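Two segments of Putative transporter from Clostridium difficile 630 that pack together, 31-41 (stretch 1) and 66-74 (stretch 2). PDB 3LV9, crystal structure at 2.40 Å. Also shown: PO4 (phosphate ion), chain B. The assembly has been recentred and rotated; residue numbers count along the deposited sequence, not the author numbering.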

# COMPACT_ATOMS: atom_id res chain seq x y z
N PRO A 31 -10.03 13.83 -5.30
CA PRO A 31 -10.44 14.66 -6.45
C PRO A 31 -9.32 14.94 -7.48
O PRO A 31 -8.12 15.00 -7.10
N ARG A 32 -9.72 15.10 -8.75
CA ARG A 32 -8.84 15.38 -9.87
C ARG A 32 -7.68 16.27 -9.45
O ARG A 32 -6.53 15.93 -9.72
N THR A 33 -7.96 17.36 -8.73
CA THR A 33 -6.89 18.33 -8.46
C THR A 33 -5.81 17.79 -7.54
O THR A 33 -4.63 18.17 -7.70
N ASP A 34 -6.19 16.87 -6.64
CA ASP A 34 -5.25 16.31 -5.64
C ASP A 34 -4.66 14.97 -6.07
O ASP A 34 -3.72 14.45 -5.48
N MSE A 35 -5.21 14.42 -7.13
CA MSE A 35 -4.75 13.16 -7.66
C MSE A 35 -3.35 13.33 -8.27
O MSE A 35 -3.09 14.29 -8.99
N VAL A 36 -2.46 12.41 -7.97
CA VAL A 36 -1.18 12.43 -8.63
C VAL A 36 -1.05 11.44 -9.77
O VAL A 36 -1.14 10.25 -9.57
N CYS A 37 -0.81 11.96 -10.96
CA CYS A 37 -0.60 11.19 -12.17
C CYS A 37 0.87 11.25 -12.53
O CYS A 37 1.48 12.30 -12.48
N ILE A 38 1.42 10.11 -12.93
CA ILE A 38 2.68 10.10 -13.58
C ILE A 38 2.42 10.33 -15.06
O ILE A 38 1.73 9.52 -15.67
N TYR A 39 2.96 11.38 -15.65
CA TYR A 39 2.75 11.58 -17.10
C TYR A 39 3.79 10.75 -17.87
O TYR A 39 4.90 10.55 -17.40
N GLU A 40 3.45 10.28 -19.06
CA GLU A 40 4.45 9.48 -19.79
C GLU A 40 5.71 10.29 -20.12
O GLU A 40 6.76 9.72 -20.30
N SER A 41 5.62 11.61 -20.15
CA SER A 41 6.76 12.44 -20.45
C SER A 41 7.50 12.95 -19.24
O SER A 41 8.39 13.75 -19.38
N LYS A 66 -4.83 14.88 -17.34
CA LYS A 66 -5.41 13.91 -16.43
C LYS A 66 -6.70 13.24 -17.00
O LYS A 66 -7.24 12.34 -16.37
N ASP A 67 -7.16 13.66 -18.18
CA ASP A 67 -8.34 13.03 -18.83
C ASP A 67 -7.98 11.93 -19.82
O ASP A 67 -8.86 11.25 -20.37
N ASP A 68 -6.68 11.79 -20.08
CA ASP A 68 -6.19 10.71 -20.93
C ASP A 68 -5.37 9.76 -20.08
O ASP A 68 -4.18 9.80 -20.11
N ILE A 69 -6.06 8.92 -19.31
CA ILE A 69 -5.40 7.90 -18.51
C ILE A 69 -5.04 6.69 -19.36
O ILE A 69 -5.89 6.13 -20.04
N LEU A 70 -3.79 6.26 -19.29
CA LEU A 70 -3.32 5.08 -20.01
C LEU A 70 -3.43 3.77 -19.18
O LEU A 70 -3.50 2.65 -19.73
N GLY A 71 -3.43 3.89 -17.86
CA GLY A 71 -3.49 2.72 -16.99
C GLY A 71 -2.90 3.14 -15.68
O GLY A 71 -2.93 4.31 -15.37
N PHE A 72 -2.36 2.21 -14.92
CA PHE A 72 -1.63 2.59 -13.73
C PHE A 72 -0.38 1.76 -13.54
O PHE A 72 -0.14 0.76 -14.22
N VAL A 73 0.44 2.19 -12.59
CA VAL A 73 1.61 1.47 -12.31
C VAL A 73 1.72 1.33 -10.82
O VAL A 73 1.17 2.13 -10.08
N HIS A 74 2.41 0.27 -10.41
CA HIS A 74 2.68 0.01 -9.02
C HIS A 74 4.11 0.39 -8.71
O HIS A 74 5.04 0.12 -9.49

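The contact between the two stretches buries 554 Å² in total and is dominated by Lys66, which loses more surface to the other stretch than any other residue. Its side chain points toward stretch 1 and is nearly extended, with chi1 in m and the remaining three angles in t. This reach carries the ammonium to the turn at the start of stretch 1, where Lys66 NZ donates a hydrogen bond to the carbonyl O of Arg32 (3.2 Å) and a weak one to the O of Met35 (3.4 Å). A phosphate ion, probably from the crystallisation liquor, takes a further hydrogen bond from Lys66 NZ through its O4 (3.0 Å). The same ion accepts a very short hydrogen bond, 2.3 Å from Tyr39 OH to PO4 O2. The phosphate thus links a side chain from each stretch. The aliphatic part of Lys66 is also used: CG lies 3.7 Å from Tyr39 OH and 4.3 Å from Cys37 CB, while Lys66 CB sits over one face of the Arg32 guanidinium, 3.6 Å from Arg32 NH2.

Asp67, an m rotamer, starts out sideways, but its carboxylate approaches the edge of that guanidinium. The charges form a salt bridge, although the modelled 2.2 Å between Arg32 NH1 and Asp67 OD1 is too close, so the exact positions are uncertain.

Beyond Asp68, which makes no contact, the packing becomes mainly apolar. Ile69, with both chi angles in m, brings CD1 to 3.7 Å from CE of selenomethionine Met35 and 4.2 Å from Cys37 SG. Leu70 (m, t) points toward stretch 1, its CD1 lying 3.7 Å from Glu40 OE1. Gly71 and Phe72 take no part. Val73, in m, turns back toward stretch 1 and sets CG2 4.0 Å from CD1 of Ile38 (m, t). His74 lies out of reach and instead caps the following helix.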

# COMPACT_ATOMS: atom_id res chain seq x y z
CB PRO A 31 -10.91 15.99 -5.82
CG PRO A 31 -10.31 16.00 -4.44
CD PRO A 31 -10.14 14.52 -4.02
CB ARG A 32 -9.61 16.03 -11.03
CG ARG A 32 -8.77 16.23 -12.33
CD ARG A 32 -9.36 17.26 -13.30
NE ARG A 32 -8.44 17.62 -14.42
CZ ARG A 32 -8.41 16.96 -15.57
NH1 ARG A 32 -9.23 15.95 -15.74
NH2 ARG A 32 -7.59 17.32 -16.55
CB THR A 33 -7.41 19.76 -7.99
OG1 THR A 33 -6.33 20.69 -8.06
CG2 THR A 33 -7.93 19.78 -6.60
CB ASP A 34 -5.94 16.14 -4.31
CG ASP A 34 -6.34 17.49 -3.70
OD1 ASP A 34 -5.54 18.43 -3.80
OD2 ASP A 34 -7.45 17.62 -3.13
CB MSE A 35 -5.77 12.67 -8.69
CG MSE A 35 -5.23 11.87 -9.82
SE MSE A 35 -6.69 11.33 -11.01
CE MSE A 35 -5.64 10.85 -12.57
CB VAL A 36 -0.07 12.20 -7.64
CG1 VAL A 36 1.20 11.92 -8.37
CG2 VAL A 36 0.10 13.45 -6.74
CB CYS A 37 -1.38 11.81 -13.36
SG CYS A 37 -2.02 10.50 -14.45
CB ILE A 38 3.34 8.74 -13.42
CG1 ILE A 38 3.69 8.49 -11.95
CG2 ILE A 38 4.62 8.69 -14.25
CD1 ILE A 38 4.49 7.25 -11.73
CB TYR A 39 2.85 13.07 -17.47
CG TYR A 39 1.78 13.93 -16.81
CD1 TYR A 39 0.62 14.27 -17.48
CD2 TYR A 39 1.94 14.43 -15.54
CE1 TYR A 39 -0.35 15.05 -16.90
CE2 TYR A 39 0.95 15.21 -14.94
CZ TYR A 39 -0.19 15.50 -15.63
OH TYR A 39 -1.18 16.25 -15.06
CB GLU A 40 3.88 8.73 -21.05
CG GLU A 40 3.34 9.58 -22.15
CD GLU A 40 2.82 8.76 -23.37
OE1 GLU A 40 3.01 7.52 -23.48
OE2 GLU A 40 2.20 9.39 -24.23
CB SER A 41 6.33 13.63 -21.29
OG SER A 41 7.37 13.99 -22.18
CB LYS A 66 -5.68 14.59 -15.08
CG LYS A 66 -4.45 14.68 -14.14
CD LYS A 66 -4.77 15.49 -12.89
CE LYS A 66 -3.54 15.67 -11.96
NZ LYS A 66 -3.76 16.87 -11.02
CB ASP A 67 -9.13 14.07 -19.61
CG ASP A 67 -9.74 15.08 -18.73
OD1 ASP A 67 -9.93 14.80 -17.53
OD2 ASP A 67 -10.06 16.15 -19.27
CB ASP A 68 -5.38 11.28 -22.10
CG ASP A 68 -5.02 10.21 -23.16
OD1 ASP A 68 -5.48 9.04 -23.00
OD2 ASP A 68 -4.29 10.54 -24.13
CB ILE A 69 -6.29 7.37 -17.39
CG1 ILE A 69 -6.78 8.51 -16.51
CG2 ILE A 69 -5.53 6.33 -16.56
CD1 ILE A 69 -5.73 9.31 -15.94
CB LEU A 70 -1.87 5.30 -20.42
CG LEU A 70 -1.54 6.57 -21.20
CD1 LEU A 70 -0.03 6.48 -21.61
CD2 LEU A 70 -2.43 6.74 -22.44
CB PHE A 72 -2.52 2.49 -12.51
CG PHE A 72 -2.66 1.09 -11.96
CD1 PHE A 72 -1.87 0.67 -10.92
CD2 PHE A 72 -3.65 0.23 -12.44
CE1 PHE A 72 -2.03 -0.60 -10.34
CE2 PHE A 72 -3.84 -1.06 -11.89
CZ PHE A 72 -3.02 -1.48 -10.84
CB VAL A 73 2.86 2.15 -12.90
CG1 VAL A 73 2.83 2.02 -14.40
CG2 VAL A 73 2.96 3.62 -12.47
CB HIS A 74 2.47 -1.47 -8.74
CG HIS A 74 2.46 -1.82 -7.30
ND1 HIS A 74 3.52 -1.57 -6.46
CD2 HIS A 74 1.50 -2.40 -6.54
CE1 HIS A 74 3.22 -1.96 -5.24
NE2 HIS A 74 1.99 -2.46 -5.26
P PO4 B . -0.59 18.34 -12.53
O1 PO4 B . -0.70 19.82 -12.26
O2 PO4 B . -1.62 18.00 -13.58
O3 PO4 B . 0.74 17.94 -13.10
O4 PO4 B . -0.83 17.64 -11.21